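Local coordinates for protein ubiquitin-conjugating enzyme E2-21 kDa (Pichia angusta, PDB 5NL8) that probably acts as an E2 enzyme, taking ubiquitin from the E1 enzyme as a thioester and passing it on to other proteins in peroxisome biogenesis, at residues Phe44-Ile50 with Trp63-Ile69; Ala101-Lys107 with Tyr182-Glu186. All coordinates share one frame; numbering follows the deposited sequence.

In the fold
Interaction 1 comes first along the chain. It pairs Phe44-Ile50 with Trp63-Ile69 and closes a short loop of 12 residues, so that strands 45-51 and 62-68 form a hairpin in the middle of the four-stranded sheet of the UBC fold. Interaction 2 starts only after that hairpin is complete. It pairs Ala101-Lys107 with Tyr182-Glu186 across 74 residues, which include helices 122-126, 135-147, 157-164 and 168-181. The two contacts therefore lie in series and neither encloses the other. The centres of interaction 1 and interaction 2 are about 16 Å apart, yet the two touch. Trp63 NE1 probably hydrogen-bonds to Lys107 O, and Val104 packs against Trp63 and Lys64.

Interaction 1 of 2, residues Phe44-Ile50 with Trp63-Ile69; sequences FRWSAVI and WKLEIDI
Strand 45-50 runs antiparallel to strand 63-68, the axes 4.6 Å apart at closest, and backbone hydrogen bonds join the pairs Trp46-Ile67, Ala48-Leu65 and Ile50-Trp63. This is the central hairpin of the four-stranded antiparallel UBC sheet. Strand 33-38 flanks one side of it and strand 79-82 the other. Ile69 N adds a bond to Phe44 O just past the strand end.

The face with Ala48, Ile50, Leu65 and Ile67 is apolar. Helix 135-147 covers part of it, with Leu139 on Ala48 and with Ile142 and Val143 on Ile50. Leu65 CD1 meets both Ile50 CD1 and CG2, at 3.9 Å from each, and the two side chains cross at about a right angle. Ile67 CD1 fits between Trp46 CB and Ala48 CB. Ile69 turns CG1 and CG2 to different rings. CG1 comes to the edge of the Trp46 indole, 3.7 Å from Trp46 CD1, while CG2 lies 3.8 Å from Phe44 CD2.

Apart from Val49, the other face is polar. Arg45 NH2 makes a salt bridge to Glu66 OE2 at 3.3 Å. The N-H points almost straight at the oxygen, which lies in the guanidinium plane, but the carboxylate is met from above its own plane. Asp68 OD2, near Arg45 NE but well out of the guanidinium plane, probably helps by charge alone. Lys64 bends at chi2 and chi4 as it passes Val49 CG2, and its NZ donates a hydrogen bond to Ser47 OG at 3.2 Å. A water also bonds to Ser47 OG and donates to Leu65 O, both at 3.1 Å.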
loop_
_atom_site.group_PDB
_atom_site.type_symbol
_atom_site.label_atom_id
_atom_site.label_comp_id
_atom_site.label_asym_id
_atom_site.label_seq_id
_atom_site.Cartn_x
_atom_site.Cartn_y
_atom_site.Cartn_z
ATOM N N PHE A 44 16.386 5.567 3.003
ATOM C CA PHE A 44 16.325 4.520 1.988
ATOM C C PHE A 44 15.356 3.396 2.342
ATOM O O PHE A 44 15.206 2.438 1.584
ATOM C CB PHE A 44 17.720 3.947 1.745
ATOM C CG PHE A 44 18.623 4.879 0.994
ATOM C CD1 PHE A 44 19.389 5.814 1.666
ATOM C CD2 PHE A 44 18.689 4.835 -0.388
ATOM C CE1 PHE A 44 20.214 6.679 0.975
ATOM C CE2 PHE A 44 19.511 5.696 -1.086
ATOM C CZ PHE A 44 20.275 6.620 -0.405
ATOM N N ARG A 45 14.702 3.514 3.491
ATOM C CA ARG A 45 13.618 2.608 3.847
ATOM C C ARG A 45 12.482 3.390 4.500
ATOM O O ARG A 45 12.701 4.150 5.445
ATOM C CB ARG A 45 14.118 1.488 4.764
ATOM C CG ARG A 45 14.966 0.445 4.040
ATOM C CD ARG A 45 15.495 -0.621 4.978
ATOM N NE ARG A 45 14.480 -1.612 5.325
ATOM C CZ ARG A 45 14.588 -2.471 6.334
ATOM N NH1 ARG A 45 15.666 -2.459 7.109
ATOM N NH2 ARG A 45 13.615 -3.339 6.575
ATOM N N TRP A 46 11.273 3.189 3.980
ATOM C CA TRP A 46 10.101 3.979 4.345
ATOM C C TRP A 46 8.907 3.150 4.799
ATOM O O TRP A 46 8.689 2.037 4.331
ATOM C CB TRP A 46 9.665 4.841 3.159
ATOM C CG TRP A 46 10.708 5.793 2.729
ATOM C CD1 TRP A 46 11.747 5.545 1.880
ATOM C CD2 TRP A 46 10.842 7.154 3.142
ATOM N NE1 TRP A 46 12.517 6.672 1.736
ATOM C CE2 TRP A 46 11.979 7.677 2.498
ATOM C CE3 TRP A 46 10.103 7.984 3.991
ATOM C CZ2 TRP A 46 12.400 8.991 2.677
ATOM C CZ3 TRP A 46 10.525 9.288 4.169
ATOM C CH2 TRP A 46 11.662 9.779 3.515
ATOM N N SER A 47 8.128 3.731 5.701
ATOM C CA SER A 47 6.840 3.199 6.111
ATOM C C SER A 47 5.733 4.147 5.655
ATOM O O SER A 47 5.833 5.362 5.850
ATOM C CB SER A 47 6.792 3.014 7.627
ATOM O OG SER A 47 5.489 2.668 8.054
ATOM N N ALA A 48 4.686 3.599 5.044
ATOM C CA ALA A 48 3.566 4.428 4.601
ATOM C C ALA A 48 2.228 3.848 5.034
ATOM O O ALA A 48 2.131 2.673 5.385
ATOM C CB ALA A 48 3.594 4.602 3.086
ATOM N N VAL A 49 1.199 4.688 5.020
ATOM C CA VAL A 49 -0.164 4.247 5.293
ATOM C C VAL A 49 -1.094 4.786 4.215
ATOM O O VAL A 49 -1.116 5.999 3.969
ATOM C CB VAL A 49 -0.661 4.714 6.680
ATOM C CG1 VAL A 49 -2.128 4.349 6.871
ATOM C CG2 VAL A 49 0.190 4.112 7.792
ATOM N N ILE A 50 -1.844 3.888 3.570
ATOM C CA ILE A 50 -2.778 4.283 2.511
ATOM C C ILE A 50 -4.207 3.801 2.757
ATOM O O ILE A 50 -4.431 2.790 3.426
ATOM C CB ILE A 50 -2.336 3.761 1.119
ATOM C CG1 ILE A 50 -2.317 2.230 1.087
ATOM C CG2 ILE A 50 -0.988 4.338 0.729
ATOM C CD1 ILE A 50 -2.071 1.641 -0.294
ATOM N N TRP A 63 -4.200 0.358 4.978
ATOM C CA TRP A 63 -3.119 -0.618 4.879
ATOM C C TRP A 63 -1.752 0.034 5.063
ATOM O O TRP A 63 -1.551 1.204 4.724
ATOM C CB TRP A 63 -3.157 -1.343 3.535
ATOM C CG TRP A 63 -4.170 -2.430 3.476
ATOM C CD1 TRP A 63 -3.985 -3.740 3.806
ATOM C CD2 TRP A 63 -5.533 -2.302 3.061
ATOM N NE1 TRP A 63 -5.153 -4.443 3.615
ATOM C CE2 TRP A 63 -6.120 -3.585 3.160
ATOM C CE3 TRP A 63 -6.318 -1.237 2.612
ATOM C CZ2 TRP A 63 -7.453 -3.824 2.830
ATOM C CZ3 TRP A 63 -7.644 -1.476 2.283
ATOM C CH2 TRP A 63 -8.197 -2.761 2.394
ATOM N N LYS A 64 -0.817 -0.744 5.599
ATOM C CA LYS A 64 0.547 -0.283 5.815
ATOM C C LYS A 64 1.456 -0.806 4.710
ATOM O O LYS A 64 1.263 -1.913 4.199
ATOM C CB LYS A 64 1.058 -0.735 7.185
ATOM C CG LYS A 64 1.875 0.302 7.940
ATOM C CD LYS A 64 1.480 0.327 9.415
ATOM C CE LYS A 64 2.248 1.384 10.201
ATOM N NZ LYS A 64 3.710 1.096 10.255
ATOM N N LEU A 65 2.448 -0.005 4.352
ATOM C CA LEU A 65 3.372 -0.349 3.284
ATOM C C LEU A 65 4.805 -0.160 3.745
ATOM O O LEU A 65 5.097 0.721 4.560
ATOM C CB LEU A 65 3.125 0.517 2.047
ATOM C CG LEU A 65 1.772 0.494 1.343
ATOM C CD1 LEU A 65 1.753 1.574 0.282
ATOM C CD2 LEU A 65 1.513 -0.861 0.718
ATOM N N GLU A 66 5.692 -0.988 3.204
ATOM C CA GLU A 66 7.123 -0.816 3.388
ATOM C C GLU A 66 7.788 -0.603 2.030
ATOM O O GLU A 66 7.492 -1.308 1.053
ATOM C CB GLU A 66 7.728 -2.017 4.111
ATOM C CG GLU A 66 9.234 -1.939 4.273
ATOM C CD GLU A 66 9.793 -3.090 5.081
ATOM O OE1 GLU A 66 9.108 -3.545 6.023
ATOM O OE2 GLU A 66 10.912 -3.546 4.772
ATOM N N ILE A 67 8.678 0.384 1.978
ATOM C CA ILE A 67 9.297 0.819 0.736
ATOM C C ILE A 67 10.818 0.809 0.836
ATOM O O ILE A 67 11.397 1.463 1.695
ATOM C CB ILE A 67 8.840 2.233 0.351
ATOM C CG1 ILE A 67 7.314 2.301 0.276
ATOM C CG2 ILE A 67 9.454 2.654 -0.973
ATOM C CD1 ILE A 67 6.747 3.622 0.750
ATOM N N ASP A 68 11.457 0.061 -0.053
ATOM C CA ASP A 68 12.910 0.004 -0.117
ATOM C C ASP A 68 13.406 0.774 -1.335
ATOM O O ASP A 68 12.942 0.551 -2.457
ATOM C CB ASP A 68 13.390 -1.447 -0.161
ATOM C CG ASP A 68 13.008 -2.226 1.089
ATOM O OD1 ASP A 68 11.983 -1.887 1.718
ATOM O OD2 ASP A 68 13.735 -3.176 1.447
ATOM N N ILE A 69 14.342 1.688 -1.096
ATOM C CA ILE A 69 14.867 2.571 -2.133
ATOM C C ILE A 69 16.196 2.060 -2.677
ATOM O O ILE A 69 17.111 1.779 -1.908
ATOM C CB ILE A 69 15.065 4.003 -1.593
ATOM C CG1 ILE A 69 13.747 4.561 -1.053
ATOM C CG2 ILE A 69 15.642 4.908 -2.665
ATOM C CD1 ILE A 69 12.643 4.647 -2.086
HETATM O O HOH W 1 6.135 -0.307 7.332
#

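Interaction 2 of 2, residues Ala101-Lys107 with Tyr182-Glu186; sequences ARKVCYK and YSAYE
Tyr182, the first residue to leave the helix 168-181, lies against Lys107. Its CB and CG are both 3.8 Å from Lys107 CG, so the ring is met near its root by the aliphatic part of the lysine. Lys107 NZ reaches on to Phe85 O. Tyr182 O accepts a nearly straight bond from Tyr106 N.

Ser183 faces Cys105 in a non-hydrogen-bonded pair, with CA atoms 4.0 Å apart. Its OG sits beside its own backbone N (chi1 -66°), 3.3 Å from Cys105 CB. This hydroxyl is hydrogen-bonded to Ile179 O in the preceding helix.

Ala184 pairs with Val104 through two backbone bonds, Val104 N to Ala184 O at 2.8 Å and Ala184 N to Val104 O at 2.9 Å. The result is a small two-stranded antiparallel sheet beside the main UBC sheet, which Cys105 joins through a backbone bond with Leu62. It holds the last modelled residues against strand 104-105. Ala184 CB lies 4.2 Å from Tyr106 CE2, and the ring of Tyr106 stacks on Phe85.

Tyr185 CB points away overall, yet touches Ala101 CB. Tyr185 O lies at the edge of the Tyr106 ring, in its plane, and takes a weak hydrogen bond from Tyr106 OH at 3.3 Å. With an alanine in place of Tyr106, Tyr185 O would probably lose this weak donor and a gap open beside Ala184 and Phe85.

Glu186 sets its CG 3.7 Å from Tyr106 OH. Its main-chain O meets Val104 CG2, and its CB rests over one face of the Tyr185 ring, offset toward the rim.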
loop_
_atom_site.group_PDB
_atom_site.type_symbol
_atom_site.label_atom_id
_atom_site.label_comp_id
_atom_site.label_asym_id
_atom_site.label_seq_id
_atom_site.Cartn_x
_atom_site.Cartn_y
_atom_site.Cartn_z
ATOM N N ALA A 101 -9.043 3.520 18.408
ATOM C CA ALA A 101 -7.684 3.669 17.901
ATOM C C ALA A 101 -7.652 3.705 16.375
ATOM O O ALA A 101 -8.689 3.607 15.716
ATOM C CB ALA A 101 -6.801 2.540 18.423
ATOM N N ARG A 102 -6.452 3.862 15.825
ATOM C CA ARG A 102 -6.236 3.797 14.382
ATOM C C ARG A 102 -6.073 2.341 13.964
ATOM O O ARG A 102 -5.055 1.721 14.271
ATOM C CB ARG A 102 -4.999 4.608 13.988
ATOM C CG ARG A 102 -4.749 4.719 12.493
ATOM C CD ARG A 102 -3.778 5.849 12.182
ATOM N NE ARG A 102 -2.466 5.345 11.787
ATOM C CZ ARG A 102 -1.335 6.034 11.905
ATOM N NH1 ARG A 102 -0.184 5.497 11.521
ATOM N NH2 ARG A 102 -1.356 7.259 12.413
ATOM N N LYS A 103 -7.065 1.777 13.283
ATOM C CA LYS A 103 -6.969 0.366 12.930
ATOM C C LYS A 103 -6.559 0.160 11.476
ATOM O O LYS A 103 -7.014 0.855 10.569
ATOM C CB LYS A 103 -8.281 -0.375 13.234
ATOM C CG LYS A 103 -9.478 0.020 12.385
ATOM C CD LYS A 103 -10.639 -0.967 12.570
ATOM C CE LYS A 103 -10.582 -1.690 13.916
ATOM N NZ LYS A 103 -11.571 -2.805 14.003
ATOM N N VAL A 104 -5.668 -0.804 11.290
ATOM C CA VAL A 104 -5.134 -1.171 9.996
ATOM C C VAL A 104 -5.402 -2.655 9.748
ATOM O O VAL A 104 -5.344 -3.468 10.675
ATOM C CB VAL A 104 -3.622 -0.881 9.918
ATOM C CG1 VAL A 104 -3.072 -1.213 8.546
ATOM C CG2 VAL A 104 -3.349 0.574 10.257
ATOM N N CYS A 105 -5.719 -2.999 8.504
ATOM C CA CYS A 105 -5.873 -4.395 8.107
ATOM C C CYS A 105 -4.521 -4.999 7.742
ATOM O O CYS A 105 -3.758 -4.410 6.980
ATOM C CB CYS A 105 -6.838 -4.516 6.931
ATOM S SG CYS A 105 -7.068 -6.215 6.361
ATOM N N TYR A 106 -4.226 -6.181 8.275
ATOM C CA TYR A 106 -2.905 -6.773 8.085
ATOM C C TYR A 106 -2.906 -8.020 7.203
ATOM O O TYR A 106 -2.036 -8.881 7.337
ATOM C CB TYR A 106 -2.279 -7.102 9.441
ATOM C CG TYR A 106 -1.867 -5.874 10.212
ATOM C CD1 TYR A 106 -0.754 -5.138 9.831
ATOM C CD2 TYR A 106 -2.593 -5.444 11.315
ATOM C CE1 TYR A 106 -0.372 -4.014 10.526
ATOM C CE2 TYR A 106 -2.217 -4.316 12.017
ATOM C CZ TYR A 106 -1.104 -3.607 11.618
ATOM O OH TYR A 106 -0.716 -2.484 12.308
ATOM N N LYS A 107 -3.887 -8.112 6.312
ATOM C CA LYS A 107 -3.887 -9.103 5.241
ATOM C C LYS A 107 -4.299 -8.398 3.951
ATOM O O LYS A 107 -5.232 -7.599 3.960
ATOM C CB LYS A 107 -4.839 -10.263 5.552
ATOM C CG LYS A 107 -4.442 -11.137 6.739
ATOM C CD LYS A 107 -3.299 -12.087 6.396
ATOM C CE LYS A 107 -3.079 -13.100 7.514
ATOM N NZ LYS A 107 -1.909 -13.992 7.256
ATOM N N TYR A 182 -9.314 -9.374 10.130
ATOM C CA TYR A 182 -7.873 -9.309 10.351
ATOM C C TYR A 182 -7.317 -7.891 10.516
ATOM O O TYR A 182 -6.233 -7.584 10.019
ATOM C CB TYR A 182 -7.152 -10.022 9.204
ATOM C CG TYR A 182 -7.371 -11.519 9.198
ATOM C CD1 TYR A 182 -6.557 -12.361 9.945
ATOM C CD2 TYR A 182 -8.388 -12.090 8.447
ATOM C CE1 TYR A 182 -6.749 -13.730 9.946
ATOM C CE2 TYR A 182 -8.589 -13.460 8.439
ATOM C CZ TYR A 182 -7.766 -14.275 9.191
ATOM O OH TYR A 182 -7.961 -15.639 9.189
ATOM N N SER A 183 -8.048 -7.040 11.236
ATOM C CA SER A 183 -7.624 -5.659 11.479
ATOM C C SER A 183 -7.322 -5.406 12.956
ATOM O O SER A 183 -7.972 -5.973 13.834
ATOM C CB SER A 183 -8.697 -4.672 11.003
ATOM O OG SER A 183 -8.847 -4.704 9.595
ATOM N N ALA A 184 -6.347 -4.540 13.223
ATOM C CA ALA A 184 -5.945 -4.241 14.598
ATOM C C ALA A 184 -5.346 -2.843 14.705
ATOM O O ALA A 184 -5.121 -2.194 13.697
ATOM C CB ALA A 184 -4.952 -5.281 15.095
ATOM N N TYR A 185 -5.067 -2.392 15.924
ATOM C CA TYR A 185 -4.552 -1.041 16.152
ATOM C C TYR A 185 -3.182 -0.812 15.504
ATOM O O TYR A 185 -2.600 -1.730 14.924
ATOM C CB TYR A 185 -4.461 -0.757 17.654
ATOM C CG TYR A 185 -3.241 -1.357 18.327
ATOM C CD1 TYR A 185 -2.293 -0.546 18.941
ATOM C CD2 TYR A 185 -3.034 -2.732 18.346
ATOM C CE1 TYR A 185 -1.177 -1.086 19.557
ATOM C CE2 TYR A 185 -1.921 -3.280 18.959
ATOM C CZ TYR A 185 -0.997 -2.453 19.562
ATOM O OH TYR A 185 0.113 -2.995 20.173
ATOM N N GLU A 186 -2.685 0.421 15.612
ATOM C CA GLU A 186 -1.346 0.792 15.145
ATOM C C GLU A 186 -1.177 0.603 13.641
ATOM O O GLU A 186 -0.559 1.432 12.966
ATOM C CB GLU A 186 -0.283 -0.011 15.901
ATOM C CG GLU A 186 0.834 -0.551 15.031
ATOM C CD GLU A 186 1.779 -1.437 15.804
ATOM O OE1 GLU A 186 1.858 -1.283 17.040
ATOM O OE2 GLU A 186 2.427 -2.304 15.179
#